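Local coordinates for protein uricase (Bacillus fastidiosus, PDB 4R99) that probably oxidises urate with molecular oxygen, the first step in its breakdown to (S)-allantoin, and is found here as an assembly of four chains, at residues V12-T17 / F75-A80; A98-Y103 / V150-S155; A146-A151 / V160-G165. One frame throughout, in Å; residues are numbered along the deposited sequence.

In the fold
All three contacts reach the same antiparallel sheet, and they illustrate how chemistry follows position. Contacts 1 and 2 pack helices 69-82 and 88-102 on it; they touch each other through the rings of Phe75 and Phe99, and both reach a third subunit. Contact 3 lies within the sheet, pairing strands 143-152 and 157-173. It shares Val150 and Ala151 with contact 2, yet no other chain of the assembly touches its segments. Contacts 1 and 2 are mostly buried, each combining apolar packing with its own arginine, Arg16 or Arg152, bonded to a main-chain carbonyl in a helix's last turn. Contact 3 is only partly buried and relies on backbone hydrogen bonds, with charged glutamates on one face.

Contact 1: residues V12-T17 / F75-A80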
loop_
_atom_site.group_PDB
_atom_site.type_symbol
_atom_site.label_atom_id
_atom_site.label_comp_id
_atom_site.label_asym_id
_atom_site.label_seq_id
_atom_site.Cartn_x
_atom_site.Cartn_y
_atom_site.Cartn_z
ATOM N N VAL D 12 -9.677 10.096 11.571
ATOM C CA VAL D 12 -9.862 11.478 11.995
ATOM C C VAL D 12 -8.507 12.153 12.175
ATOM O O VAL D 12 -7.933 12.156 13.267
ATOM C CB VAL D 12 -10.672 11.563 13.302
ATOM C CG1 VAL D 12 -10.960 13.014 13.659
ATOM C CG2 VAL D 12 -11.972 10.785 13.159
ATOM N N TYR D 13 -7.993 12.708 11.085
ATOM C CA TYR D 13 -6.723 13.412 11.121
ATOM C C TYR D 13 -6.882 14.759 11.822
ATOM O O TYR D 13 -7.697 15.587 11.415
ATOM C CB TYR D 13 -6.159 13.584 9.709
ATOM C CG TYR D 13 -5.707 12.287 9.071
ATOM C CD1 TYR D 13 -4.446 11.763 9.325
ATOM C CD2 TYR D 13 -6.549 11.582 8.220
ATOM C CE1 TYR D 13 -4.033 10.578 8.744
ATOM C CE2 TYR D 13 -6.145 10.396 7.635
ATOM C CZ TYR D 13 -4.886 9.898 7.900
ATOM O OH TYR D 13 -4.482 8.717 7.319
ATOM N N VAL D 14 -6.120 14.966 12.888
ATOM C CA VAL D 14 -6.173 16.225 13.623
ATOM C C VAL D 14 -4.739 16.713 13.819
ATOM O O VAL D 14 -3.897 16.021 14.395
ATOM C CB VAL D 14 -6.932 16.102 14.975
ATOM C CG1 VAL D 14 -8.390 15.755 14.730
ATOM C CG2 VAL D 14 -6.309 15.067 15.877
ATOM N N PHE D 15 -4.449 17.882 13.260
ATOM C CA PHE D 15 -3.111 18.447 13.325
ATOM C C PHE D 15 -3.140 19.761 14.091
ATOM O O PHE D 15 -3.475 20.810 13.542
ATOM C CB PHE D 15 -2.546 18.677 11.920
ATOM C CG PHE D 15 -2.706 17.501 10.992
ATOM C CD1 PHE D 15 -2.290 16.235 11.371
ATOM C CD2 PHE D 15 -3.267 17.668 9.737
ATOM C CE1 PHE D 15 -2.432 15.154 10.513
ATOM C CE2 PHE D 15 -3.416 16.595 8.875
ATOM C CZ PHE D 15 -2.997 15.334 9.263
ATOM N N ARG D 16 -2.800 19.688 15.371
ATOM C CA ARG D 16 -2.718 20.868 16.219
ATOM C C ARG D 16 -1.319 21.470 16.139
ATOM O O ARG D 16 -0.320 20.755 16.253
ATOM C CB ARG D 16 -3.048 20.492 17.666
ATOM C CG ARG D 16 -2.560 21.478 18.717
ATOM C CD ARG D 16 -3.431 22.722 18.781
ATOM N NE ARG D 16 -2.908 23.689 19.742
ATOM C CZ ARG D 16 -3.218 23.705 21.036
ATOM N NH1 ARG D 16 -4.060 22.811 21.533
ATOM N NH2 ARG D 16 -2.686 24.622 21.832
ATOM N N THR D 17 -1.240 22.779 15.928
ATOM C CA THR D 17 0.053 23.453 15.915
ATOM C C THR D 17 0.329 24.161 17.235
ATOM O O THR D 17 -0.590 24.646 17.894
ATOM C CB THR D 17 0.190 24.445 14.741
ATOM O OG1 THR D 17 -0.890 25.386 14.768
ATOM C CG2 THR D 17 0.182 23.699 13.414
ATOM N N PHE D 75 -16.133 17.323 17.102
ATOM C CA PHE D 75 -15.914 17.305 18.545
ATOM C C PHE D 75 -14.435 17.111 18.860
ATOM O O PHE D 75 -13.867 17.828 19.684
ATOM C CB PHE D 75 -16.757 16.187 19.163
ATOM C CG PHE D 75 -16.803 16.203 20.663
ATOM C CD1 PHE D 75 -15.781 15.643 21.413
ATOM C CD2 PHE D 75 -17.886 16.760 21.325
ATOM C CE1 PHE D 75 -15.833 15.646 22.789
ATOM C CE2 PHE D 75 -17.943 16.768 22.701
ATOM C CZ PHE D 75 -16.916 16.209 23.436
ATOM N N ILE D 76 -13.813 16.147 18.190
ATOM C CA ILE D 76 -12.400 15.858 18.406
ATOM C C ILE D 76 -11.508 17.018 17.968
ATOM O O ILE D 76 -10.602 17.424 18.694
ATOM C CB ILE D 76 -11.963 14.577 17.655
ATOM C CG1 ILE D 76 -12.595 13.341 18.290
ATOM C CG2 ILE D 76 -10.444 14.438 17.659
ATOM C CD1 ILE D 76 -12.495 12.096 17.426
ATOM N N GLN D 77 -11.779 17.552 16.782
ATOM C CA GLN D 77 -10.972 18.636 16.229
ATOM C C GLN D 77 -11.038 19.902 17.077
ATOM O O GLN D 77 -10.046 20.616 17.217
ATOM C CB GLN D 77 -11.390 18.922 14.783
ATOM C CG GLN D 77 -11.174 17.737 13.852
ATOM C CD GLN D 77 -11.725 17.960 12.457
ATOM O OE1 GLN D 77 -12.635 18.765 12.254
ATOM N NE2 GLN D 77 -11.176 17.242 11.486
ATOM N N ARG D 78 -12.205 20.170 17.648
ATOM C CA ARG D 78 -12.385 21.345 18.492
ATOM C C ARG D 78 -11.685 21.194 19.835
ATOM O O ARG D 78 -11.162 22.163 20.383
ATOM C CB ARG D 78 -13.871 21.642 18.686
ATOM C CG ARG D 78 -14.557 22.091 17.408
ATOM C CD ARG D 78 -15.977 22.547 17.659
ATOM N NE ARG D 78 -16.776 22.489 16.441
ATOM C CZ ARG D 78 -18.065 22.804 16.376
ATOM N NH1 ARG D 78 -18.704 23.207 17.465
ATOM N NH2 ARG D 78 -18.713 22.718 15.223
ATOM N N HIS D 79 -11.673 19.974 20.363
ATOM C CA HIS D 79 -10.991 19.707 21.625
ATOM C C HIS D 79 -9.474 19.673 21.457
ATOM O O HIS D 79 -8.732 19.824 22.428
ATOM C CB HIS D 79 -11.527 18.433 22.281
ATOM C CG HIS D 79 -12.853 18.623 22.948
ATOM N ND1 HIS D 79 -14.039 18.665 22.246
ATOM C CD2 HIS D 79 -13.177 18.810 24.249
ATOM C CE1 HIS D 79 -15.037 18.862 23.089
ATOM N NE2 HIS D 79 -14.543 18.951 24.309
ATOM N N ALA D 80 -9.019 19.485 20.220
ATOM C CA ALA D 80 -7.593 19.558 19.910
ATOM C C ALA D 80 -7.105 20.994 20.048
ATOM O O ALA D 80 -5.927 21.236 20.308
ATOM C CB ALA D 80 -7.322 19.033 18.503
#
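Arg16 sets its CG anti to the backbone N (chi1 160°) and then bends at chi2 (76°), which swings the guanidinium across to the end of the helical segment and brings NH1 to Ala80 O. Val14 turns differently: with chi1 at -64° its CG1 is anti to the carbonyl carbon, and this one methyl meets both Gln77 and Ile76. It lies 3.5 Å from Gln77 CG, the tightest apolar approach here, and 3.8 Å from Ile76 CG2, the valine and isoleucine side chains crossing at about a right angle. Two residues earlier along the strand, Val12 CG1 adds a looser touch on Ile76 CD1 at 4.2 Å.

The arrangement is that of a helix laid on an antiparallel sheet, as in the tunnelling (T-fold) domains of the uricase family. Strand 12-17 and helix 75-80 run nearly parallel, with their axes 8.7 Å apart, so that alternate strand residues Val12, Val14 and Arg16 meet the helix in turn while Tyr13 and Phe15 point away from it. Phe15 stacks on Trp274 of a second subunit, where the sheet runs on across the interface.

The polar end of the contact is gripped by Arg16. Its NH1 donates to Ala80 O over 2.7 Å, with the carbonyl oxygen at the edge of the guanidinium and near its plane. NE donates to Thr17 O at 3.1 Å from above that carbonyl's plane, while NH1 also bonds Tyr83 O, so three carbonyls fix the group's rotation. A leucine in place of Arg16 offers no N-H and would probably leave Ala80 O, Thr17 O and Tyr83 O without this donor, losing the polar tie of strand to helix but not the apolar packing. Beyond, Ile76 also touches Val95 and Ala80 touches Phe91, both of helix 88-102.

Contact 2: residues A98-Y103 / V150-S155; sequences AFLAKY and VARTAS
Leu100 and Arg152 meet twice, once through a carbonyl and once through a methyl, where helix 88-102 packs on the sheet. This is the helix-on-sheet layer of the uricase fold, and the segments of helix and strand cross at -28° with their axes 9.5 Å apart. In the first shell, Arg152 NH2 donates to Leu100 O over 2.8 Å; the nitrogen lies in the carbonyl plane, on a lone pair, though the oxygen is tilted somewhat from the guanidinium plane. Tyr103 O lies 2.9 Å from the same NH2, at the edge of the guanidinium. Leu100 CD2 sits over one face of that group, away from its middle and 4.0 Å from NH2, the two chains running antiparallel alongside one another.

The other leucine methyl turns to the strand. CD1 rests 3.6 Å from Val150 CG1, the leucine and valine side chains crossing at a slant, and it also reaches the backbone at Val150 O. Leu100 carries most of the helix's share of the contact, and Val109 and Thr157 of neighbouring strands also touch it.

The arginine spans the gap because its chain is extended from CG to NE; in the second shell Leu106 O, in the loop after the helix, takes a bond from NE and helps hold the group. One arginine thereby bridges the strand, the last turn of the helix and the chain beyond it. Farther out, Tyr103 OH bonds Asp185 of a third subunit and Lys102 forms a salt bridge with Glu186 of that subunit, which places the helix end at an interface. A water completes the inner polar group: it accepts from Arg152 NH1 at 3.0 Å and donates to Leu100 O at 3.1 Å.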
loop_
_atom_site.group_PDB
_atom_site.type_symbol
_atom_site.label_atom_id
_atom_site.label_comp_id
_atom_site.label_asym_id
_atom_site.label_seq_id
_atom_site.Cartn_x
_atom_site.Cartn_y
_atom_site.Cartn_z
ATOM N N ALA D 98 -14.741 14.326 27.842
ATOM C CA ALA D 98 -15.581 15.376 27.272
ATOM C C ALA D 98 -16.825 14.808 26.581
ATOM O O ALA D 98 -17.925 15.329 26.754
ATOM C CB ALA D 98 -14.775 16.237 26.309
ATOM N N PHE D 99 -16.641 13.749 25.795
ATOM C CA PHE D 99 -17.758 13.055 25.152
ATOM C C PHE D 99 -18.786 12.585 26.179
ATOM O O PHE D 99 -19.990 12.790 26.010
ATOM C CB PHE D 99 -17.262 11.842 24.352
ATOM C CG PHE D 99 -16.996 12.124 22.893
ATOM C CD1 PHE D 99 -18.031 12.479 22.041
ATOM C CD2 PHE D 99 -15.719 11.992 22.368
ATOM C CE1 PHE D 99 -17.793 12.724 20.696
ATOM C CE2 PHE D 99 -15.473 12.235 21.022
ATOM C CZ PHE D 99 -16.513 12.599 20.186
ATOM N N LEU D 100 -18.301 11.942 27.237
ATOM C CA LEU D 100 -19.172 11.417 28.287
ATOM C C LEU D 100 -19.928 12.511 29.040
ATOM O O LEU D 100 -21.069 12.311 29.459
ATOM C CB LEU D 100 -18.382 10.546 29.265
ATOM C CG LEU D 100 -17.912 9.209 28.690
ATOM C CD1 LEU D 100 -17.060 8.462 29.696
ATOM C CD2 LEU D 100 -19.108 8.366 28.270
ATOM N N ALA D 101 -19.289 13.661 29.213
ATOM C CA ALA D 101 -19.921 14.793 29.880
ATOM C C ALA D 101 -21.022 15.411 29.023
ATOM O O ALA D 101 -22.028 15.898 29.544
ATOM C CB ALA D 101 -18.880 15.843 30.237
ATOM N N LYS D 102 -20.818 15.393 27.710
ATOM C CA LYS D 102 -21.763 15.986 26.770
ATOM C C LYS D 102 -22.974 15.092 26.519
ATOM O O LYS D 102 -24.109 15.567 26.475
ATOM C CB LYS D 102 -21.066 16.313 25.444
ATOM C CG LYS D 102 -21.990 16.868 24.367
ATOM C CD LYS D 102 -22.575 18.222 24.753
ATOM C CE LYS D 102 -23.523 18.733 23.677
ATOM N NZ LYS D 102 -24.204 19.999 24.076
ATOM N N TYR D 103 -22.732 13.794 26.356
ATOM C CA TYR D 103 -23.800 12.861 26.016
ATOM C C TYR D 103 -24.061 11.845 27.127
ATOM O O TYR D 103 -23.382 10.822 27.225
ATOM C CB TYR D 103 -23.493 12.168 24.689
ATOM C CG TYR D 103 -23.260 13.148 23.564
ATOM C CD1 TYR D 103 -24.315 13.864 23.014
ATOM C CD2 TYR D 103 -21.983 13.378 23.069
ATOM C CE1 TYR D 103 -24.108 14.768 21.990
ATOM C CE2 TYR D 103 -21.766 14.281 22.045
ATOM C CZ TYR D 103 -22.833 14.975 21.512
ATOM O OH TYR D 103 -22.623 15.877 20.495
ATOM N N VAL D 150 -12.737 5.125 28.245
ATOM C CA VAL D 150 -13.295 5.608 29.499
ATOM C C VAL D 150 -14.760 5.207 29.592
ATOM O O VAL D 150 -15.534 5.442 28.671
ATOM C CB VAL D 150 -13.160 7.141 29.626
ATOM C CG1 VAL D 150 -13.783 7.631 30.926
ATOM C CG2 VAL D 150 -11.700 7.555 29.552
ATOM N N ALA D 151 -15.125 4.591 30.710
ATOM C CA ALA D 151 -16.492 4.140 30.949
ATOM C C ALA D 151 -17.053 4.784 32.212
ATOM O O ALA D 151 -16.299 5.255 33.065
ATOM C CB ALA D 151 -16.537 2.627 31.065
ATOM N N ARG D 152 -18.376 4.814 32.328
ATOM C CA ARG D 152 -19.014 5.379 33.512
ATOM C C ARG D 152 -18.853 4.469 34.722
ATOM O O ARG D 152 -18.822 3.243 34.602
ATOM C CB ARG D 152 -20.495 5.650 33.258
ATOM C CG ARG D 152 -20.739 6.772 32.275
ATOM C CD ARG D 152 -22.202 7.173 32.235
ATOM N NE ARG D 152 -22.487 7.962 31.043
ATOM C CZ ARG D 152 -22.196 9.251 30.911
ATOM N NH1 ARG D 152 -21.614 9.911 31.906
ATOM N NH2 ARG D 152 -22.486 9.882 29.782
ATOM N N THR D 153 -18.733 5.102 35.883
ATOM C CA THR D 153 -18.690 4.417 37.167
ATOM C C THR D 153 -19.842 4.903 38.026
ATOM O O THR D 153 -20.585 5.798 37.626
ATOM C CB THR D 153 -17.379 4.688 37.909
ATOM O OG1 THR D 153 -17.282 6.083 38.217
ATOM C CG2 THR D 153 -16.212 4.293 37.051
ATOM N N ALA D 154 -19.992 4.306 39.203
ATOM C CA ALA D 154 -21.060 4.690 40.115
ATOM C C ALA D 154 -20.987 6.157 40.563
ATOM O O ALA D 154 -22.001 6.740 40.944
ATOM C CB ALA D 154 -21.067 3.772 41.329
ATOM N N SER D 155 -19.796 6.751 40.518
ATOM C CA SER D 155 -19.611 8.133 40.971
ATOM C C SER D 155 -19.098 9.064 39.870
ATOM O O SER D 155 -18.895 10.254 40.109
ATOM C CB SER D 155 -18.668 8.180 42.176
ATOM O OG SER D 155 -17.416 7.592 41.865
HETATM O O HOH W 1 -22.437 12.806 32.203
#

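Contact 3: residues A146-A151 / V160-G165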
loop_
_atom_site.group_PDB
_atom_site.type_symbol
_atom_site.label_atom_id
_atom_site.label_comp_id
_atom_site.label_asym_id
_atom_site.label_seq_id
_atom_site.Cartn_x
_atom_site.Cartn_y
_atom_site.Cartn_z
ATOM N N ALA D 146 -1.438 5.248 21.033
ATOM C CA ALA D 146 -2.129 5.244 22.314
ATOM C C ALA D 146 -3.597 4.882 22.148
ATOM O O ALA D 146 -4.220 5.197 21.134
ATOM C CB ALA D 146 -1.995 6.601 22.998
ATOM N N THR D 147 -4.138 4.213 23.157
ATOM C CA THR D 147 -5.553 3.887 23.206
ATOM C C THR D 147 -6.042 4.186 24.608
ATOM O O THR D 147 -5.418 3.786 25.589
ATOM C CB THR D 147 -5.805 2.400 22.889
ATOM O OG1 THR D 147 -5.450 2.134 21.527
ATOM C CG2 THR D 147 -7.271 2.039 23.105
ATOM N N VAL D 148 -7.148 4.908 24.702
ATOM C CA VAL D 148 -7.776 5.165 25.985
ATOM C C VAL D 148 -9.260 4.884 25.867
ATOM O O VAL D 148 -9.919 5.377 24.953
ATOM C CB VAL D 148 -7.568 6.623 26.452
ATOM C CG1 VAL D 148 -8.374 6.900 27.711
ATOM C CG2 VAL D 148 -6.089 6.908 26.688
ATOM N N GLU D 149 -9.780 4.055 26.763
ATOM C CA GLU D 149 -11.218 3.873 26.842
ATOM C C GLU D 149 -11.716 4.275 28.220
ATOM O O GLU D 149 -11.189 3.824 29.235
ATOM C CB GLU D 149 -11.615 2.436 26.513
ATOM C CG GLU D 149 -13.117 2.231 26.400
ATOM C CD GLU D 149 -13.478 0.894 25.790
ATOM O OE1 GLU D 149 -12.633 0.325 25.068
ATOM O OE2 GLU D 149 -14.607 0.413 26.027
ATOM N N VAL D 150 -12.737 5.125 28.245
ATOM C CA VAL D 150 -13.295 5.608 29.499
ATOM C C VAL D 150 -14.760 5.207 29.592
ATOM O O VAL D 150 -15.534 5.442 28.671
ATOM C CB VAL D 150 -13.160 7.141 29.626
ATOM C CG1 VAL D 150 -13.783 7.631 30.926
ATOM C CG2 VAL D 150 -11.700 7.555 29.552
ATOM N N ALA D 151 -15.125 4.591 30.710
ATOM C CA ALA D 151 -16.492 4.140 30.949
ATOM C C ALA D 151 -17.053 4.784 32.212
ATOM O O ALA D 151 -16.299 5.255 33.065
ATOM C CB ALA D 151 -16.537 2.627 31.065
ATOM N N VAL D 160 -10.822 2.468 31.718
ATOM C CA VAL D 160 -10.952 1.015 31.832
ATOM C C VAL D 160 -9.944 0.300 30.934
ATOM O O VAL D 160 -9.690 -0.892 31.098
ATOM C CB VAL D 160 -12.379 0.537 31.503
ATOM C CG1 VAL D 160 -13.369 1.091 32.515
ATOM C CG2 VAL D 160 -12.763 0.943 30.087
ATOM N N GLU D 161 -9.380 1.040 29.984
ATOM C CA GLU D 161 -8.252 0.553 29.194
ATOM C C GLU D 161 -7.349 1.705 28.800
ATOM O O GLU D 161 -7.814 2.750 28.346
ATOM C CB GLU D 161 -8.712 -0.207 27.948
ATOM C CG GLU D 161 -7.564 -0.889 27.213
ATOM C CD GLU D 161 -7.993 -1.563 25.925
ATOM O OE1 GLU D 161 -9.196 -1.862 25.774
ATOM O OE2 GLU D 161 -7.119 -1.790 25.062
ATOM N N GLN D 162 -6.051 1.501 28.973
ATOM C CA GLN D 162 -5.069 2.494 28.584
ATOM C C GLN D 162 -3.834 1.806 28.029
ATOM O O GLN D 162 -3.233 0.964 28.694
ATOM C CB GLN D 162 -4.691 3.362 29.788
ATOM C CG GLN D 162 -3.741 4.509 29.474
ATOM C CD GLN D 162 -3.303 5.253 30.722
ATOM O OE1 GLN D 162 -2.516 4.742 31.518
ATOM N NE2 GLN D 162 -3.821 6.464 30.905
ATOM N N ALA D 163 -3.461 2.158 26.806
ATOM C CA ALA D 163 -2.264 1.598 26.200
ATOM C C ALA D 163 -1.394 2.702 25.615
ATOM O O ALA D 163 -1.896 3.710 25.118
ATOM C CB ALA D 163 -2.633 0.580 25.132
ATOM N N SER D 164 -0.084 2.508 25.699
ATOM C CA SER D 164 0.882 3.439 25.142
ATOM C C SER D 164 1.900 2.620 24.379
ATOM O O SER D 164 2.238 1.515 24.793
ATOM C CB SER D 164 1.594 4.203 26.259
ATOM O OG SER D 164 0.672 4.843 27.123
ATOM N N GLY D 165 2.393 3.142 23.264
ATOM C CA GLY D 165 3.382 2.395 22.518
ATOM C C GLY D 165 4.164 3.126 21.452
ATOM O O GLY D 165 3.927 4.298 21.164
#
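Thr147 and Ala163 form the regular, tightly joined part of this strand pair, each giving its N-H to the other's carbonyl. Ala163 N reaches Thr147 O at 2.8 Å with the donor in the carbonyl plane, and the return bond from Thr147 N to Ala163 O is 3.0 Å long. Next along, Glu149 N bonds Glu161 O at 2.8 Å and nearly straight, at 169°. Between these bonds, CA-H groups approach the same carbonyls: Gln162 CA lies 3.3 Å from Thr147 O.

The pairing is a beta hairpin of strands 143-152 and 157-173, and its ladder is disturbed toward the hairpin's turn by a classic beta bulge. There Val160 and Glu161 both face Glu149: Val160 N donates to Glu149 O at 2.9 Å, whereas the bond from Glu161 N is weak. The exposed Val160 belongs to the looser side, where its CG1 meets Ala151 CB at 3.8 Å and its CG2 comes 3.4 Å from Glu149 O and also touches Glu149 CG.

The two faces differ. Ala146, Val148, Gln162 and Ser164 share the face on which Ala146 meets Leu88 and Leu92 of helix 88-102; Thr147, Glu149, Glu161 and Ala163 share the other. On the latter, Glu149 and Glu161 have CG anti to the backbone N (chi1 -172° in both) and extended chains, which bring their OE1 atoms to 4.1 Å with the carboxylate planes 36° apart. Arg110 forms salt bridges with both OE1 atoms and would be expected to offset their repulsion, while Lys50 takes Glu149 OE2.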